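Local coordinates for protein BtGH115A (Bacteroides thetaiotaomicron, PDB 5BY3) that acts as a family GH115 4-O-methyl-alpha-glucuronidase with specificity for decorated arabinogalactans, at residues Gln26-Ala31 and Gly66-Gly71; Ser87-Lys92 and Val107-Asp112. All coordinates share one frame; numbering follows the deposited sequence.

Contact 1: residues Gln26-Ala31 and Gly66-Gly71; sequences QPVAIA and GNIIVG
Ile30 pairs with Ile68, and Ala31 with Ile69, where strands 28-31 and 68-71 run parallel in the mixed sheet near the N-terminus, their directions differing by 24°. Strand 28-31, helix 38-55 and strand 59-62 form a beta-alpha-beta unit, and strand 68-72 lies on the other side of 28-31. The backbone ladder alternates between the two strands. Ile68 N reaches Ala29 O at 3.3 Å. Ala31 N donates to Ile68 O at 2.9 Å, and Val70 N donates to Ala31 O. The Asn67 N-H adds a weak second bond to Ala29 O. The side chain of Ile30 illustrates how such a pair is filled. Its CB lies 4.0 Å from Ile68 O. From there CG2 comes closer, 3.5 Å from Ile68 O, and touches Val70 CG1. The other branch extends through CG1, with CD1 anti to CA across the CB-CG1 bond (chi2 -173°), and its tip meets Ile68 CD1 at 4.1 Å. The two isoleucines thus stand side by side, pointing the same way, while Val28 CG2 reaches the same Ile68 methyl. Leu44 and Leu51 of helix 38-55 pack against Ile30 on this face. On the reverse face, Ala31 CB rests 3.9 Å from Ile69 CD1.

Contact 2: residues Ser87-Lys92 and Val107-Asp112; sequences SALKNK and VVAGSD
Leu89 and Ser111 carry most of this contact, with Lys92 third: a loop that opens with a type I turn, Ser87 to Lys90, is laid against the end of strand 107-110 and the residues after it. Leu89 points toward the strand, and its first torsion (chi1 -74°) sets CG where the two methyls reach Ala109 and Ser111. CD1 comes to 3.8 Å from Ala109 CB and also sits close on Ala109 O, while CD2 lies 4.1 Å from Ser111 CB. An alanine here would lack CG and both methyls and would probably open a gap beside Ala109 CB and Ser111 CB, leaving the turn less firmly seated on the strand. Ser111 supplies the polar half. Its OG, tucked between the backbone N and the carbonyl carbon (chi1 72°), donates to Lys92 O at 2.8 Å, approaching from above the carbonyl plane, 61° out of it. The same hydroxyl is hydrogen-bonded to Ala95 N, so one small group ties two points of the loop. Ser111 CB packs 3.3 Å from Leu89 O. Lys92 adds its CB, 4.3 Å from Ser111 CB, whereas the rest of its side chain leads away. Next door, Asp112 is the N-cap of helix 113-126: OD1 accepts from Gly115 N, and OD2 takes a hydrogen bond from Gln94 N. The loop meets the junction between strand 106-110 and helix 113-126, and also touches strands 96-100 (Leu89 on Met97) and 155-156 (Lys92 on Leu155).

How the contacts relate
Contacts 1 and 2 follow one another along the chain, with centres 19 Å apart, and both reach one mixed sheet, contact 2 through strand 106-110. The seam is the pairing of strands 68-72 and 106-110: Ile69 O lies 2.8 Å from Val108 N, and Gly71 N lies 2.9 Å from Val108 O, both probable hydrogen bonds. Strand 68-72 is thus held by contact 1 along one edge and by the strand of contact 2 along the other. Neither contact includes Leu404 or Asp436 of the nickel site, which lie in loops after strands 388-393 and 429-433 of the separate eight-stranded parallel sheet, consistent with the TIM-barrel clan of the family. Contact centres lie about 36 and 30 Å from the chain's centre, on the same side.

Contact 1: residues Gln26-Ala31 and Gly66-Gly71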
loop_
_atom_site.group_PDB
_atom_site.type_symbol
_atom_site.label_atom_id
_atom_site.label_comp_id
_atom_site.label_asym_id
_atom_site.label_seq_id
_atom_site.Cartn_x
_atom_site.Cartn_y
_atom_site.Cartn_z
ATOM N N GLN A 26 -30.710 25.429 -0.407
ATOM C CA GLN A 26 -30.425 26.747 0.183
ATOM C C GLN A 26 -28.927 27.048 0.273
ATOM O O GLN A 26 -28.153 26.130 0.564
ATOM C CB GLN A 26 -31.014 26.844 1.599
ATOM C CG GLN A 26 -32.388 27.471 1.641
ATOM C CD GLN A 26 -33.093 27.298 2.962
ATOM O OE1 GLN A 26 -32.475 27.374 4.035
ATOM N NE2 GLN A 26 -34.415 27.084 2.896
ATOM N N PRO A 27 -28.518 28.328 0.074
ATOM C CA PRO A 27 -27.101 28.635 0.170
ATOM C C PRO A 27 -26.619 28.596 1.622
ATOM O O PRO A 27 -27.435 28.524 2.562
ATOM C CB PRO A 27 -26.998 30.074 -0.395
ATOM C CG PRO A 27 -28.373 30.478 -0.799
ATOM C CD PRO A 27 -29.308 29.566 -0.069
ATOM N N VAL A 28 -25.306 28.654 1.798
ATOM C CA VAL A 28 -24.725 28.622 3.134
ATOM C C VAL A 28 -23.513 29.533 3.199
ATOM O O VAL A 28 -22.677 29.494 2.289
ATOM C CB VAL A 28 -24.379 27.175 3.567
ATOM C CG1 VAL A 28 -23.526 26.457 2.524
ATOM C CG2 VAL A 28 -23.709 27.157 4.940
ATOM N N ALA A 29 -23.441 30.350 4.259
ATOM C CA ALA A 29 -22.326 31.310 4.443
ATOM C C ALA A 29 -21.191 30.710 5.278
ATOM O O ALA A 29 -21.409 30.112 6.364
ATOM C CB ALA A 29 -22.805 32.618 5.080
ATOM N N ILE A 30 -19.978 30.881 4.764
ATOM C CA ILE A 30 -18.812 30.325 5.395
ATOM C C ILE A 30 -17.804 31.427 5.743
ATOM O O ILE A 30 -17.374 32.152 4.875
ATOM C CB ILE A 30 -18.199 29.171 4.559
ATOM C CG1 ILE A 30 -19.305 28.150 4.128
ATOM C CG2 ILE A 30 -17.108 28.510 5.390
ATOM C CD1 ILE A 30 -18.856 26.856 3.444
ATOM N N ALA A 31 -17.458 31.532 7.030
ATOM C CA ALA A 31 -16.545 32.540 7.567
ATOM C C ALA A 31 -15.105 32.010 7.626
ATOM O O ALA A 31 -14.835 31.004 8.288
ATOM C CB ALA A 31 -17.016 32.942 8.950
ATOM N N GLY A 66 -20.820 33.965 9.235
ATOM C CA GLY A 66 -21.148 32.645 8.705
ATOM C C GLY A 66 -21.950 31.776 9.646
ATOM O O GLY A 66 -21.954 31.993 10.858
ATOM N N ASN A 67 -22.654 30.804 9.069
ATOM C CA ASN A 67 -23.175 29.660 9.827
ATOM C C ASN A 67 -22.176 28.496 10.025
ATOM O O ASN A 67 -22.352 27.698 10.941
ATOM C CB ASN A 67 -24.522 29.183 9.271
ATOM C CG ASN A 67 -25.692 29.704 10.086
ATOM O OD1 ASN A 67 -25.948 29.230 11.199
ATOM N ND2 ASN A 67 -26.412 30.683 9.538
ATOM N N ILE A 68 -21.155 28.419 9.161
ATOM C CA ILE A 68 -19.980 27.571 9.341
ATOM C C ILE A 68 -18.805 28.527 9.469
ATOM O O ILE A 68 -18.519 29.270 8.529
ATOM C CB ILE A 68 -19.681 26.620 8.139
ATOM C CG1 ILE A 68 -20.828 25.636 7.866
ATOM C CG2 ILE A 68 -18.362 25.874 8.344
ATOM C CD1 ILE A 68 -20.695 24.869 6.558
ATOM N N ILE A 69 -18.125 28.483 10.618
ATOM C CA ILE A 69 -16.937 29.300 10.887
ATOM C C ILE A 69 -15.699 28.386 10.841
ATOM O O ILE A 69 -15.713 27.295 11.441
ATOM C CB ILE A 69 -16.998 29.964 12.298
ATOM C CG1 ILE A 69 -18.417 30.467 12.696
ATOM C CG2 ILE A 69 -15.898 31.008 12.449
ATOM C CD1 ILE A 69 -18.861 31.829 12.165
ATOM N N VAL A 70 -14.632 28.817 10.155
ATOM C CA VAL A 70 -13.406 28.016 10.083
ATOM C C VAL A 70 -12.141 28.830 10.328
ATOM O O VAL A 70 -11.995 29.937 9.798
ATOM C CB VAL A 70 -13.271 27.191 8.765
ATOM C CG1 VAL A 70 -14.617 26.683 8.261
ATOM C CG2 VAL A 70 -12.588 27.977 7.666
ATOM N N GLY A 71 -11.219 28.262 11.105
ATOM C CA GLY A 71 -9.900 28.869 11.251
ATOM C C GLY A 71 -8.873 28.120 12.076
ATOM O O GLY A 71 -9.188 27.205 12.864
#

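Contact 2: residues Ser87-Lys92 and Val107-Asp112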
loop_
_atom_site.group_PDB
_atom_site.type_symbol
_atom_site.label_atom_id
_atom_site.label_comp_id
_atom_site.label_asym_id
_atom_site.label_seq_id
_atom_site.Cartn_x
_atom_site.Cartn_y
_atom_site.Cartn_z
ATOM N N SER A 87 -8.475 24.444 23.182
ATOM C CA SER A 87 -7.458 24.462 24.237
ATOM C C SER A 87 -6.698 23.182 24.023
ATOM O O SER A 87 -5.465 23.180 23.980
ATOM C CB SER A 87 -8.075 24.436 25.656
ATOM O OG SER A 87 -8.573 25.701 26.065
ATOM N N ALA A 88 -7.464 22.100 23.862
ATOM C CA ALA A 88 -6.955 20.782 23.529
ATOM C C ALA A 88 -6.120 20.806 22.246
ATOM O O ALA A 88 -5.333 19.899 21.998
ATOM C CB ALA A 88 -8.110 19.797 23.422
ATOM N N LEU A 89 -6.274 21.883 21.476
ATOM C CA LEU A 89 -5.594 22.066 20.212
ATOM C C LEU A 89 -4.259 22.788 20.296
ATOM O O LEU A 89 -3.430 22.645 19.393
ATOM C CB LEU A 89 -6.500 22.815 19.255
ATOM C CG LEU A 89 -7.668 22.041 18.650
ATOM C CD1 LEU A 89 -8.527 23.072 17.935
ATOM C CD2 LEU A 89 -7.246 20.906 17.710
ATOM N N LYS A 90 -4.069 23.572 21.359
ATOM C CA LYS A 90 -2.858 24.382 21.554
ATOM C C LYS A 90 -1.562 23.552 21.434
ATOM O O LYS A 90 -1.478 22.449 22.015
ATOM C CB LYS A 90 -2.922 25.104 22.900
ATOM C CG LYS A 90 -2.295 26.483 22.865
ATOM C CD LYS A 90 -2.340 27.171 24.220
ATOM C CE LYS A 90 -1.809 28.592 24.101
ATOM N NZ LYS A 90 -1.034 29.006 25.303
ATOM N N ASN A 91 -0.583 24.119 20.695
ATOM C CA ASN A 91 0.704 23.458 20.355
ATOM C C ASN A 91 0.559 21.943 20.069
ATOM O O ASN A 91 0.905 21.097 20.904
ATOM C CB ASN A 91 1.797 23.760 21.417
ATOM C CG ASN A 91 2.774 24.853 20.982
ATOM O OD1 ASN A 91 2.386 25.982 20.689
ATOM N ND2 ASN A 91 4.051 24.518 20.962
ATOM N N LYS A 92 0.020 21.622 18.889
ATOM C CA LYS A 92 -0.362 20.241 18.505
ATOM C C LYS A 92 -0.346 20.030 16.976
ATOM O O LYS A 92 -0.530 20.981 16.211
ATOM C CB LYS A 92 -1.745 19.898 19.073
ATOM C CG LYS A 92 -1.818 18.525 19.691
ATOM C CD LYS A 92 -3.253 18.110 19.929
ATOM C CE LYS A 92 -3.318 16.624 20.256
ATOM N NZ LYS A 92 -4.710 16.132 20.453
ATOM N N VAL A 107 -18.368 25.086 14.005
ATOM C CA VAL A 107 -17.025 25.672 14.168
ATOM C C VAL A 107 -15.998 24.604 13.832
ATOM O O VAL A 107 -16.091 23.470 14.325
ATOM C CB VAL A 107 -16.794 26.237 15.599
ATOM C CG1 VAL A 107 -15.439 26.967 15.721
ATOM C CG2 VAL A 107 -17.951 27.149 16.012
ATOM N N VAL A 108 -15.056 24.981 12.970
ATOM C CA VAL A 108 -13.940 24.153 12.569
ATOM C C VAL A 108 -12.664 24.894 12.956
ATOM O O VAL A 108 -12.280 25.906 12.326
ATOM C CB VAL A 108 -13.921 23.863 11.037
ATOM C CG1 VAL A 108 -12.718 22.999 10.661
ATOM C CG2 VAL A 108 -15.214 23.214 10.545
ATOM N N ALA A 109 -11.996 24.336 13.961
ATOM C CA ALA A 109 -10.819 24.925 14.586
ATOM C C ALA A 109 -9.621 24.007 14.419
ATOM O O ALA A 109 -9.553 22.961 15.058
ATOM C CB ALA A 109 -11.109 25.184 16.064
ATOM N N GLY A 110 -8.690 24.375 13.540
ATOM C CA GLY A 110 -7.463 23.589 13.343
ATOM C C GLY A 110 -6.270 24.110 14.152
ATOM O O GLY A 110 -6.085 25.317 14.297
ATOM N N SER A 111 -5.451 23.197 14.662
ATOM C CA SER A 111 -4.246 23.527 15.421
ATOM C C SER A 111 -3.145 24.185 14.584
ATOM O O SER A 111 -2.358 24.988 15.114
ATOM C CB SER A 111 -3.705 22.273 16.098
ATOM O OG SER A 111 -3.116 21.374 15.163
ATOM N N ASP A 112 -3.077 23.808 13.302
ATOM C CA ASP A 112 -2.207 24.426 12.281
ATOM C C ASP A 112 -3.012 24.475 10.968
ATOM O O ASP A 112 -4.204 24.234 11.005
ATOM C CB ASP A 112 -0.879 23.690 12.137
ATOM C CG ASP A 112 -1.050 22.180 12.088
ATOM O OD1 ASP A 112 -1.899 21.691 11.310
ATOM O OD2 ASP A 112 -0.330 21.480 12.833
#